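PDB 5A9T: putative dehydrogenase from Amycolatopsis orientalis, which catalyses the NADPH-dependent reduction of imines to amines, as an imine reductase related to the beta-hydroxyacid dehydrogenases. Local coordinates for residues V143-E146 with Y147-T150; L245-I248 with I249-Q253; L166-L169 with Y170-L174; D54-D57 with A58-S62. One frame throughout, in Å; residues are numbered along the deposited sequence.

Contact 1. Residues V143-E146 with Y147-T150; sequences VFEE and YKET
Close neighbours along one helix make this contact: Glu146 lies against Tyr147, and Lys148 reaches back to Phe144 and Glu145, within helix 141-152, the crossover of a beta-alpha-beta unit between strands 134-139 and 156-161. Glu146 holds CG anti to the backbone N (chi1 -172°), and its extended chain runs alongside the tyrosine. Its CG sits over one face of the Tyr147 ring, 3.9 Å from the centroid, a CH-pi contact, and the carboxylate is turned only 20° from the ring plane. The acid's OE2 is paired with Arg63, which also touches Tyr147. With an alanine at Tyr147, the Glu146 methylene would probably lose the ring face beneath it and a gap would open beside Arg63 and Leu64. On another side of the helix, Lys148 CB stands over the buried Phe144 ring, 4.2 Å from its centroid, a second CH-pi contact, while that ring packs on Leu117 and His159. The lysine chain then bends so that NZ comes 3.3 Å from Glu145 OE1, a weak salt bridge. Tyr147 N still bonds to Val143 O at 3.1 Å, but the following turn is kinked: one water links Glu145 O to Glu149 N, and another links Glu146 O to Thr150 N. Aromatic residues thus suit the covered sides and charged ones the surface, where water stands in for missing helix bonds and the long Lys148-Glu145 pairing probably adds little.

Contact 2. Residues L245-I248 with I249-Q253; sequences LKHI and IGTSQ
Two donors of Ser252 grip the carbonyl of Ile248: the amide N at 2.9 Å from Ile248 O and the hydroxyl OG at 2.8 Å from the same oxygen. They arrive from opposite faces of the carbonyl plane, OG from well above it, 36° out. With chi1 at -60°, OG lies beside the serine's own backbone N and so faces the preceding turn. An alanine in place of Ser252 would keep the amide bond but would probably leave Ile248 O without its second donor and lessen the contact of this side chain with His187 and Leu191. Thr251 repeats the pattern less firmly: its N is 2.9 Å from His247 O, whereas its OG1 makes only a weak bond to that oxygen at 3.3 Å. All this belongs to helix 238-255 of the helical C-terminal domain, one side of which meets the second subunit. There His247 NE2 is satisfied by a hydrogen bond to Gly97 O of the second subunit, and Thr251 packs on Pro99 of that chain. Further back, Leu245 O takes the amide of Ile249 at 2.9 Å, and Lys246 O takes that of Gly250. An apolar Ile249 suits the side facing helix 260-274, where its side chain packs on Val263. Ile248, which is buried, touches Pro262 of that same helix and Tyr179 of the second subunit.

Contact 3. Residues L166-L169 with Y170-L174; sequences LAVL and YNTAL
The opening turns of helix 166-193, the long helix that carries the chain from the nucleotide-binding domain into the helical domain, bring Thr172 back onto Val168. Thr172 OG1 lies 2.8 Å from Val168 O and donates to it, while the amide N of Thr172 reaches the same oxygen at 2.9 Å from the opposite face of the carbonyl plane. A threonine suits this buried place because its hydroxyl, held beside the backbone N by a chi1 of -57°, finds an acceptor within its own helix. Two residues earlier, Tyr170 N meets Leu166 O at 2.8 Å. In imine reductases such a helix joins the two domains of each subunit in an intertwined dimer. Tyr170 is swung to an unusual chi1 of -98°, which leaves ring atom CD1 3.5 Å from Leu166 O, the oxygen near the ring plane at its edge. The ring touches Leu136 on strand 134-139 and meets Phe202 of the second subunit at a steep angle. Ala167, small enough to lie on Ala120, donates its amide N to Ser138 OG; its own O receives Asn171 N. Leu169 touches Pro99 of its own chain and Ala195 of the second subunit.

Contact 4. Residues D54-D57 with A58-S62; sequences DIVD and AVSAS
Ile55 and Ala58, with Val59, form the apolar part of this short helical contact. Ile55 keeps CG1 anti to the backbone N (chi1 -166°), which carries the branch along the helix until CG1 lies 4.1 Å from Val59 CG2; its end, CD1, is 4.3 Å from Ala58 CB. The methyl of Ala58 is small enough to fit against Trp34, which Ile55 also touches, and the branched Val59 touches Ala82 and Arg89. The polar interactions begin at the N-cap. Asp54, just before the helix, accepts Val56 N on OD1 at 2.9 Å; the N-H points almost straight at the oxygen (169°) but meets it from above the carboxylate plane. This gives an amide of the first turn, which has no earlier carbonyl to bond, a partner, and the negative charge probably also suits the helix's amino end. Backbone bonds carry the turns on, Ala58 N to Asp54 O at 3.0 Å and Val59 N to Ile55 O at 2.8 Å. Ser60 N donates to Val56 O, and in the conformer described OG also reaches that oxygen, at 2.8 Å, the two donors coming from opposite faces of the carbonyl plane; a second conformer makes this hydroxyl bond less certain. The capped helix, with Ala58 O held by Thr9 OG1, belongs to the Rossmann-type domain, where it leads from strand 50-51 to strand 64-67 across the sheet.

Contacts 1 and 4 lie in the nucleotide-binding domain, on two helices; the nearest atoms of the two contacts are about 7 Å apart. Contact 3 starts the helix leading out of that domain, its centre about 21 Å from that of contact 1, and contact 2 belongs to the helical domain, about 61 Å between centres from contact 4. Contacts 2 and 3 both meet the second subunit, and each comes near a bound methyltetrahydroisoquinoline, not necessarily the same molecule, the side chain of Ile248 at about 7 Å and that of Asn171 at about 8 Å. Val168 lies about 8 Å from NADP-binding Asn95, and Ile55 about 8 Å from NADP-binding Arg36, side chain to side chain; contact 1 is remote from such sites.

Contact 1. Residues V143-E146 with Y147-T150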
ATOM      1  N   VAL A 143       2.252  24.204  23.886  1.00 19.31           N
ATOM      2  CA  VAL A 143       2.884  24.843  22.757  1.00 17.91           C
ATOM      3  C   VAL A 143       2.083  24.659  21.469  1.00 16.16           C
ATOM      4  O   VAL A 143       1.873  25.517  20.686  1.00 16.93           O
ATOM      5  CB  VAL A 143       4.405  24.466  22.461  1.00 19.98           C
ATOM      6  CG1 VAL A 143       4.927  24.937  21.145  1.00 20.99           C
ATOM      7  CG2 VAL A 143       5.315  24.869  23.650  1.00 22.09           C
ATOM      8  N   PHE A 144       1.668  23.399  21.266  1.00 16.56           N
ATOM      9  CA  PHE A 144       0.842  23.132  20.165  1.00 17.22           C
ATOM     10  C   PHE A 144      -0.445  24.012  20.139  1.00 16.63           C
ATOM     11  O   PHE A 144      -0.762  24.568  19.115  1.00 18.10           O
ATOM     12  CB  PHE A 144       0.460  21.588  20.060  1.00 17.08           C
ATOM     13  CG  PHE A 144      -0.329  21.210  18.858  1.00 16.13           C
ATOM     14  CD1 PHE A 144       0.302  20.938  17.687  1.00 17.38           C
ATOM     15  CD2 PHE A 144      -1.691  21.103  18.923  1.00 18.38           C
ATOM     16  CE1 PHE A 144      -0.382  20.559  16.560  1.00 18.47           C
ATOM     17  CE2 PHE A 144      -2.417  20.835  17.790  1.00 18.45           C
ATOM     18  CZ  PHE A 144      -1.766  20.543  16.603  1.00 20.01           C
ATOM     19  N   GLU A 145      -1.137  24.034  21.280  1.00 17.66           N
ATOM     20  CA  GLU A 145      -2.321  24.897  21.337  1.00 21.18           C
ATOM     21  C   GLU A 145      -2.028  26.373  21.065  1.00 17.50           C
ATOM     22  O   GLU A 145      -2.771  27.038  20.357  1.00 19.82           O
ATOM     23  CB  GLU A 145      -3.066  24.734  22.675  1.00 24.12           C
ATOM     24  CG  GLU A 145      -3.772  23.380  22.776  1.00 34.44           C
ATOM     25  CD  GLU A 145      -4.757  23.121  21.589  1.00 36.20           C
ATOM     26  OE1 GLU A 145      -5.624  24.007  21.333  1.00 41.25           O
ATOM     27  OE2 GLU A 145      -4.641  22.077  20.864  1.00 33.61           O
ATOM     28  N   GLU A 146      -0.919  26.874  21.592  1.00 16.69           N
ATOM     29  CA  GLU A 146      -0.521  28.238  21.382  1.00 16.06           C
ATOM     30  C   GLU A 146      -0.331  28.631  19.951  1.00 17.22           C
ATOM     31  O   GLU A 146      -0.697  29.679  19.468  1.00 18.64           O
ATOM     32  CB  GLU A 146       0.739  28.554  22.264  1.00 16.82           C
ATOM     33  CG  GLU A 146       1.103  30.041  22.253  1.00 17.00           C
ATOM     34  CD  GLU A 146       2.273  30.321  23.145  1.00 16.81           C
ATOM     35  OE1 GLU A 146       2.879  29.437  23.756  1.00 19.99           O
ATOM     36  OE2 GLU A 146       2.672  31.533  23.221  1.00 19.41           O
ATOM     37  N   TYR A 147       0.310  27.705  19.176  1.00 15.93           N
ATOM     38  CA  TYR A 147       0.735  27.989  17.887  1.00 17.13           C
ATOM     39  C   TYR A 147       0.097  27.214  16.728  1.00 16.10           C
ATOM     40  O   TYR A 147       0.482  27.431  15.638  1.00 18.04           O
ATOM     41  CB  TYR A 147       2.303  27.886  17.806  1.00 16.87           C
ATOM     42  CG  TYR A 147       2.960  29.062  18.564  1.00 14.47           C
ATOM     43  CD1 TYR A 147       2.877  30.342  18.066  1.00 16.16           C
ATOM     44  CD2 TYR A 147       3.651  28.821  19.709  1.00 15.86           C
ATOM     45  CE1 TYR A 147       3.434  31.411  18.769  1.00 15.30           C
ATOM     46  CE2 TYR A 147       4.208  29.896  20.390  1.00 16.56           C
ATOM     47  CZ  TYR A 147       4.134  31.149  19.887  1.00 16.05           C
ATOM     48  OH  TYR A 147       4.716  32.195  20.593  1.00 17.08           O
ATOM     49  N   LYS A 148      -0.895  26.405  17.032  1.00 20.17           N
ATOM     50  CA  LYS A 148      -1.455  25.644  15.958  1.00 20.63           C
ATOM     51  C   LYS A 148      -1.990  26.486  14.838  1.00 19.27           C
ATOM     52  O   LYS A 148      -1.855  26.053  13.700  1.00 18.85           O
ATOM     53  CB  LYS A 148      -2.478  24.655  16.465  1.00 25.06           C
ATOM     54  CG  LYS A 148      -3.589  25.309  17.092  1.00 25.38           C
ATOM     55  CD  LYS A 148      -4.370  24.295  17.911  1.00 39.72           C
ATOM     56  CE  LYS A 148      -5.528  23.705  17.160  1.00 48.44           C
ATOM     57  NZ  LYS A 148      -6.615  23.672  18.197  1.00 53.78           N
ATOM     58  N   GLU A 149      -2.604  27.664  15.079  1.00 19.98           N
ATOM     59  CA  GLU A 149      -3.063  28.457  13.974  1.00 19.36           C
ATOM     60  C   GLU A 149      -1.981  28.969  13.077  1.00 19.12           C
ATOM     61  O   GLU A 149      -2.074  28.975  11.851  1.00 22.50           O
ATOM     62  CB  GLU A 149      -4.006  29.569  14.493  1.00 23.67           C
ATOM     63  CG  GLU A 149      -4.351  30.651  13.539  1.00 25.90           C
ATOM     64  N   THR A 150      -0.850  29.379  13.642  1.00 17.83           N
ATOM     65  CA  THR A 150       0.318  29.758  12.861  1.00 17.44           C
ATOM     66  C   THR A 150       0.879  28.518  12.092  1.00 16.35           C
ATOM     67  O   THR A 150       1.211  28.602  10.921  1.00 18.76           O
ATOM     68  CB  THR A 150       1.433  30.291  13.789  1.00 18.34           C
ATOM     69  OG1 THR A 150       0.913  31.532  14.346  1.00 24.16           O
ATOM     70  CG2 THR A 150       2.684  30.645  13.061  1.00 17.88           C
TER
HETATM   71  O   HOH W   1      -3.172  28.430  17.786  1.00 32.36           O
HETATM   72  O   HOH W   2      -0.904  30.636  16.510  1.00 26.98           O

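Contact 2. Residues L245-I248 with I249-Q253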
ATOM      1  N   LEU A 245       1.827 -17.381  -2.377  1.00 16.47           N
ATOM      2  CA  LEU A 245       3.070 -16.770  -2.793  1.00 14.88           C
ATOM      3  C   LEU A 245       3.833 -17.702  -3.749  1.00 18.22           C
ATOM      4  O   LEU A 245       4.449 -17.210  -4.694  1.00 18.22           O
ATOM      5  CB  LEU A 245       3.935 -16.323  -1.659  1.00 14.99           C
ATOM      6  CG  LEU A 245       3.531 -14.933  -1.090  1.00 17.61           C
ATOM      7  CD1 LEU A 245       3.985 -14.766   0.313  1.00 18.57           C
ATOM      8  CD2 LEU A 245       3.991 -13.817  -2.030  1.00 19.86           C
ATOM      9  N   LYS A 246       3.821 -18.992  -3.404  1.00 20.39           N
ATOM     10  CA  LYS A 246       4.461 -19.964  -4.395  1.00 21.36           C
ATOM     11  C   LYS A 246       3.821 -19.829  -5.763  1.00 21.61           C
ATOM     12  O   LYS A 246       4.566 -19.848  -6.835  1.00 22.13           O
ATOM     13  CB  LYS A 246       4.354 -21.416  -3.782  1.00 20.32           C
ATOM     14  CG  LYS A 246       5.261 -21.674  -2.668  1.00 21.70           C
ATOM     15  CD  LYS A 246       5.020 -23.099  -2.109  1.00 27.24           C
ATOM     16  CE  LYS A 246       6.162 -23.356  -1.165  1.00 30.60           C
ATOM     17  NZ  LYS A 246       6.101 -24.593  -0.360  1.00 36.10           N
ATOM     18  N   HIS A 247       2.499 -19.662  -5.848  1.00 18.86           N
ATOM     19  CA  HIS A 247       1.764 -19.455  -7.042  1.00 21.34           C
ATOM     20  C   HIS A 247       2.214 -18.164  -7.791  1.00 20.63           C
ATOM     21  O   HIS A 247       2.414 -18.097  -9.046  1.00 20.74           O
ATOM     22  CB  HIS A 247       0.281 -19.508  -6.747  1.00 26.98           C
ATOM     23  CG  HIS A 247      -0.473 -19.947  -7.906  1.00 39.17           C
ATOM     24  ND1 HIS A 247      -0.592 -21.291  -8.237  1.00 45.50           N
ATOM     25  CD2 HIS A 247      -1.039 -19.240  -8.917  1.00 39.74           C
ATOM     26  CE1 HIS A 247      -1.217 -21.390  -9.400  1.00 47.35           C
ATOM     27  NE2 HIS A 247      -1.534 -20.167  -9.806  1.00 51.09           N
ATOM     28  N   ILE A 248       2.309 -17.071  -7.004  1.00 18.31           N
ATOM     29  CA  ILE A 248       2.726 -15.815  -7.549  1.00 16.77           C
ATOM     30  C   ILE A 248       4.104 -15.964  -8.182  1.00 17.26           C
ATOM     31  O   ILE A 248       4.400 -15.379  -9.262  1.00 18.09           O
ATOM     32  CB  ILE A 248       2.685 -14.669  -6.501  1.00 17.71           C
ATOM     33  CG1 ILE A 248       1.228 -14.476  -6.129  1.00 18.33           C
ATOM     34  CG2 ILE A 248       3.408 -13.428  -7.006  1.00 18.05           C
ATOM     35  CD1 ILE A 248       1.134 -13.657  -4.841  1.00 17.42           C
ATOM     36  N   ILE A 249       4.968 -16.638  -7.474  1.00 17.08           N
ATOM     37  CA  ILE A 249       6.398 -16.858  -7.945  1.00 17.57           C
ATOM     38  C   ILE A 249       6.314 -17.635  -9.214  1.00 19.00           C
ATOM     39  O   ILE A 249       7.035 -17.291 -10.181  1.00 18.55           O
ATOM     40  CB  ILE A 249       7.227 -17.570  -6.875  1.00 17.75           C
ATOM     41  CG1 ILE A 249       7.431 -16.708  -5.652  1.00 18.14           C
ATOM     42  CG2 ILE A 249       8.573 -18.055  -7.391  1.00 20.76           C
ATOM     43  CD1 ILE A 249       7.877 -17.409  -4.407  1.00 20.98           C
ATOM     44  N   GLY A 250       5.568 -18.712  -9.279  1.00 19.98           N
ATOM     45  CA  GLY A 250       5.455 -19.499 -10.519  1.00 18.76           C
ATOM     46  C   GLY A 250       4.870 -18.756 -11.696  1.00 20.77           C
ATOM     47  O   GLY A 250       5.375 -18.790 -12.848  1.00 20.90           O
ATOM     48  N   THR A 251       3.876 -17.902 -11.485  1.00 18.65           N
ATOM     49  CA  THR A 251       3.335 -17.131 -12.530  1.00 17.44           C
ATOM     50  C   THR A 251       4.350 -16.044 -12.999  1.00 16.62           C
ATOM     51  O   THR A 251       4.438 -15.696 -14.180  1.00 17.54           O
ATOM     52  CB  THR A 251       2.013 -16.467 -12.111  1.00 21.55           C
ATOM     53  OG1 THR A 251       1.056 -17.571 -11.965  1.00 26.28           O
ATOM     54  CG2 THR A 251       1.487 -15.517 -13.128  1.00 19.65           C
ATOM     55  N   SER A 252       5.059 -15.417 -12.036  1.00 15.93           N
ATOM     56  CA  SER A 252       6.061 -14.468 -12.362  1.00 16.03           C
ATOM     57  C   SER A 252       7.088 -15.106 -13.296  1.00 18.38           C
ATOM     58  O   SER A 252       7.525 -14.504 -14.289  1.00 18.13           O
ATOM     59  CB  SER A 252       6.738 -13.906 -11.153  1.00 17.74           C
ATOM     60  OG  SER A 252       5.809 -13.229 -10.283  1.00 19.02           O
ATOM     61  N   GLN A 253       7.501 -16.317 -12.926  1.00 17.59           N
ATOM     62  CA  GLN A 253       8.572 -17.011 -13.794  1.00 16.71           C
ATOM     63  C   GLN A 253       7.982 -17.289 -15.180  1.00 18.41           C
ATOM     64  O   GLN A 253       8.711 -17.036 -16.174  1.00 18.63           O
ATOM     65  CB  GLN A 253       8.987 -18.347 -13.138  1.00 18.34           C
ATOM     66  CG  GLN A 253       9.783 -18.238 -11.939  1.00 18.39           C
ATOM     67  CD  GLN A 253      10.166 -19.579 -11.311  1.00 22.73           C
ATOM     68  OE1 GLN A 253       9.770 -20.604 -11.792  1.00 26.09           O
ATOM     69  NE2 GLN A 253      10.929 -19.528 -10.262  1.00 21.76           N
TER

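Contact 3. Residues L166-L169 with Y170-L174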
ATOM      1  N   LEU A 166       7.629  10.924  19.111  1.00 18.21           N
ATOM      2  CA  LEU A 166       6.489  10.271  18.391  1.00 18.41           C
ATOM      3  C   LEU A 166       6.410  10.730  16.929  1.00 18.99           C
ATOM      4  O   LEU A 166       6.209   9.911  16.007  1.00 18.06           O
ATOM      5  CB  LEU A 166       5.137  10.419  19.000  1.00 21.11           C
ATOM      6  CG  LEU A 166       4.909   9.765  20.329  1.00 26.78           C
ATOM      7  CD1 LEU A 166       3.662  10.349  20.903  1.00 30.53           C
ATOM      8  CD2 LEU A 166       4.713   8.230  20.129  1.00 28.34           C
ATOM      9  N   ALA A 167       6.644  12.033  16.639  1.00 18.15           N
ATOM     10  CA  ALA A 167       6.570  12.420  15.228  1.00 16.33           C
ATOM     11  C   ALA A 167       7.609  11.836  14.401  1.00 16.51           C
ATOM     12  O   ALA A 167       7.246  11.332  13.270  1.00 15.84           O
ATOM     13  CB  ALA A 167       6.632  13.988  15.144  1.00 18.05           C
ATOM     14  N   VAL A 168       8.869  11.765  14.800  1.00 15.82           N
ATOM     15  CA  VAL A 168       9.963  11.143  13.998  0.50 16.72           C
ATOM     16  C   VAL A 168       9.627   9.663  13.889  1.00 15.32           C
ATOM     17  O   VAL A 168       9.873   9.073  12.838  1.00 15.82           O
ATOM     18  CB  VAL A 168      11.414  11.256  14.582  0.50 18.99           C
ATOM     19  CG1 VAL A 168      12.450  10.551  13.666  0.50 18.24           C
ATOM     20  CG2 VAL A 168      11.839  12.693  14.671  0.50 21.32           C
ATOM     21  N   LEU A 169       9.118   9.061  14.955  1.00 14.40           N
ATOM     22  CA  LEU A 169       8.860   7.611  14.898  1.00 13.89           C
ATOM     23  C   LEU A 169       7.725   7.382  13.864  1.00 15.16           C
ATOM     24  O   LEU A 169       7.829   6.406  13.073  1.00 14.68           O
ATOM     25  CB  LEU A 169       8.486   7.102  16.236  1.00 15.69           C
ATOM     26  CG  LEU A 169       8.191   5.618  16.378  1.00 16.47           C
ATOM     27  CD1 LEU A 169       9.378   4.796  15.949  1.00 17.84           C
ATOM     28  CD2 LEU A 169       7.776   5.295  17.792  1.00 19.56           C
ATOM     29  N   TYR A 170       6.645   8.165  13.898  1.00 14.95           N
ATOM     30  CA  TYR A 170       5.600   8.001  12.896  1.00 13.63           C
ATOM     31  C   TYR A 170       6.098   8.185  11.528  1.00 13.63           C
ATOM     32  O   TYR A 170       5.754   7.465  10.555  1.00 13.40           O
ATOM     33  CB  TYR A 170       4.439   8.985  13.163  1.00 15.42           C
ATOM     34  CG  TYR A 170       3.227   8.452  13.907  1.00 16.16           C
ATOM     35  CD1 TYR A 170       3.245   8.202  15.249  1.00 19.04           C
ATOM     36  CD2 TYR A 170       2.098   8.205  13.176  1.00 20.11           C
ATOM     37  CE1 TYR A 170       1.979   7.731  15.864  1.00 19.30           C
ATOM     38  CE2 TYR A 170       0.947   7.745  13.751  1.00 21.60           C
ATOM     39  CZ  TYR A 170       0.929   7.565  15.050  1.00 18.58           C
ATOM     40  OH  TYR A 170      -0.392   7.018  15.426  1.00 24.55           O
ATOM     41  N   ASN A 171       6.924   9.224  11.282  1.00 14.16           N
ATOM     42  CA  ASN A 171       7.501   9.472   9.972  1.00 14.81           C
ATOM     43  C   ASN A 171       8.285   8.226   9.494  1.00 13.63           C
ATOM     44  O   ASN A 171       8.095   7.787   8.378  1.00 14.52           O
ATOM     45  CB  ASN A 171       8.396  10.688   9.973  1.00 16.09           C
ATOM     46  CG  ASN A 171       8.792  11.107   8.587  1.00 18.48           C
ATOM     47  OD1 ASN A 171       8.129  10.942   7.601  1.00 19.76           O
ATOM     48  ND2 ASN A 171       9.932  11.626   8.509  1.00 26.72           N
ATOM     49  N   THR A 172       9.130   7.716  10.370  1.00 13.78           N
ATOM     50  CA  THR A 172       9.901   6.551  10.076  1.00 15.59           C
ATOM     51  C   THR A 172       8.993   5.382   9.715  1.00 13.89           C
ATOM     52  O   THR A 172       9.258   4.695   8.683  1.00 13.66           O
ATOM     53  CB  THR A 172      10.795   6.185  11.262  1.00 18.64           C
ATOM     54  OG1 THR A 172      11.644   7.341  11.556  1.00 19.33           O
ATOM     55  CG2 THR A 172      11.704   4.995  10.889  1.00 18.45           C
ATOM     56  N   ALA A 173       7.980   5.181  10.494  1.00 14.31           N
ATOM     57  CA  ALA A 173       7.037   4.092  10.262  1.00 12.51           C
ATOM     58  C   ALA A 173       6.324   4.246   8.910  1.00 13.49           C
ATOM     59  O   ALA A 173       6.260   3.280   8.084  1.00 12.94           O
ATOM     60  CB  ALA A 173       6.100   4.005  11.387  1.00 13.40           C
ATOM     61  N   LEU A 174       5.810   5.450   8.629  1.00 12.91           N
ATOM     62  CA  LEU A 174       5.065   5.647   7.403  1.00 13.01           C
ATOM     63  C   LEU A 174       5.995   5.496   6.185  1.00 11.56           C
ATOM     64  O   LEU A 174       5.566   4.973   5.150  1.00 13.40           O
ATOM     65  CB  LEU A 174       4.331   6.991   7.445  1.00 11.94           C
ATOM     66  CG  LEU A 174       3.202   7.120   8.490  1.00 12.96           C
ATOM     67  CD1 LEU A 174       2.797   8.555   8.717  1.00 14.69           C
ATOM     68  CD2 LEU A 174       1.983   6.208   8.109  1.00 15.14           C
TER

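Contact 4. Residues D54-D57 with A58-S62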
ATOM      1  N   ASP A  54      23.355  37.105  13.199  1.00 23.03           N
ATOM      2  CA  ASP A  54      23.780  36.458  14.406  1.00 21.02           C
ATOM      3  C   ASP A  54      22.581  35.687  14.986  1.00 18.80           C
ATOM      4  O   ASP A  54      21.464  36.197  15.022  1.00 20.39           O
ATOM      5  CB  ASP A  54      24.319  37.495  15.357  1.00 25.43           C
ATOM      6  CG  ASP A  54      24.700  37.013  16.749  1.00 32.47           C
ATOM      7  OD1 ASP A  54      24.655  35.845  17.344  1.00 36.58           O
ATOM      8  OD2 ASP A  54      25.195  38.002  17.353  1.00 48.93           O
ATOM      9  N   ILE A  55      22.872  34.465  15.394  1.00 18.84           N
ATOM     10  CA  ILE A  55      21.813  33.654  16.018  1.00 18.25           C
ATOM     11  C   ILE A  55      21.176  34.291  17.208  1.00 19.35           C
ATOM     12  O   ILE A  55      19.946  34.098  17.420  1.00 17.82           O
ATOM     13  CB  ILE A  55      22.290  32.204  16.277  1.00 19.80           C
ATOM     14  CG1 ILE A  55      21.150  31.226  16.610  1.00 17.94           C
ATOM     15  CG2 ILE A  55      23.285  32.156  17.404  1.00 20.86           C
ATOM     16  CD1 ILE A  55      20.129  31.063  15.550  1.00 18.34           C
ATOM     17  N   VAL A  56      21.914  35.074  18.020  1.00 19.15           N
ATOM     18  CA  VAL A  56      21.281  35.667  19.138  1.00 19.10           C
ATOM     19  C   VAL A  56      20.209  36.673  18.671  1.00 18.47           C
ATOM     20  O   VAL A  56      19.084  36.774  19.252  1.00 18.61           O
ATOM     21  CB  VAL A  56      22.343  36.340  20.033  1.00 22.59           C
ATOM     22  CG1 VAL A  56      21.676  37.112  21.179  1.00 26.16           C
ATOM     23  CG2 VAL A  56      23.301  35.306  20.646  1.00 25.29           C
ATOM     24  N   ASP A  57      20.528  37.480  17.672  1.00 19.63           N
ATOM     25  CA  ASP A  57      19.545  38.403  17.169  0.70 20.02           C
ATOM     26  C   ASP A  57      18.364  37.675  16.534  1.00 19.10           C
ATOM     27  O   ASP A  57      17.208  38.067  16.699  1.00 20.07           O
ATOM     28  CB  ASP A  57      20.173  39.362  16.167  0.70 21.91           C
ATOM     29  CG  ASP A  57      21.275  40.258  16.777  0.70 24.62           C
ATOM     30  OD1 ASP A  57      21.206  40.663  17.964  0.70 28.74           O
ATOM     31  OD2 ASP A  57      22.224  40.561  15.999  0.70 27.41           O
ATOM     32  N   ALA A  58      18.606  36.576  15.816  1.00 16.94           N
ATOM     33  CA  ALA A  58      17.508  35.840  15.236  1.00 17.01           C
ATOM     34  C   ALA A  58      16.575  35.270  16.307  1.00 17.18           C
ATOM     35  O   ALA A  58      15.380  35.398  16.216  1.00 16.74           O
ATOM     36  CB  ALA A  58      18.027  34.690  14.417  1.00 19.08           C
ATOM     37  N   VAL A  59      17.161  34.661  17.316  1.00 15.82           N
ATOM     38  CA  VAL A  59      16.372  34.108  18.451  1.00 16.54           C
ATOM     39  C   VAL A  59      15.597  35.240  19.151  1.00 16.74           C
ATOM     40  O   VAL A  59      14.402  35.046  19.582  1.00 16.58           O
ATOM     41  CB  VAL A  59      17.340  33.379  19.423  1.00 17.73           C
ATOM     42  CG1 VAL A  59      16.732  33.055  20.772  1.00 21.32           C
ATOM     43  CG2 VAL A  59      17.764  32.058  18.748  1.00 18.45           C
ATOM     44  N   SER A  60      16.267  36.385  19.374  1.00 15.84           N
ATOM     45  CA  SER A  60      15.636  37.465  20.136  0.50 15.22           C
ATOM     46  C   SER A  60      14.482  38.156  19.394  1.00 15.78           C
ATOM     47  O   SER A  60      13.707  38.926  19.989  1.00 17.12           O
ATOM     48  CB  SER A  60      16.718  38.496  20.568  0.50 15.20           C
ATOM     49  OG  SER A  60      17.724  37.922  21.361  0.50 12.88           O
ATOM     50  N   ALA A  61      14.335  37.932  18.068  1.00 16.38           N
ATOM     51  CA  ALA A  61      13.354  38.612  17.235  1.00 17.64           C
ATOM     52  C   ALA A  61      11.928  38.124  17.477  1.00 15.15           C
ATOM     53  O   ALA A  61      10.954  38.809  17.151  1.00 17.12           O
ATOM     54  CB  ALA A  61      13.666  38.473  15.749  1.00 19.53           C
ATOM     55  N   SER A  62      11.811  36.864  17.917  1.00 14.68           N
ATOM     56  CA  SER A  62      10.544  36.165  17.914  1.00 15.15           C
ATOM     57  C   SER A  62      10.448  35.247  19.104  1.00 15.02           C
ATOM     58  O   SER A  62      11.421  34.733  19.531  1.00 16.41           O
ATOM     59  CB  SER A  62      10.325  35.306  16.622  1.00 15.08           C
ATOM     60  OG  SER A  62      10.736  36.032  15.453  1.00 16.27           O
TER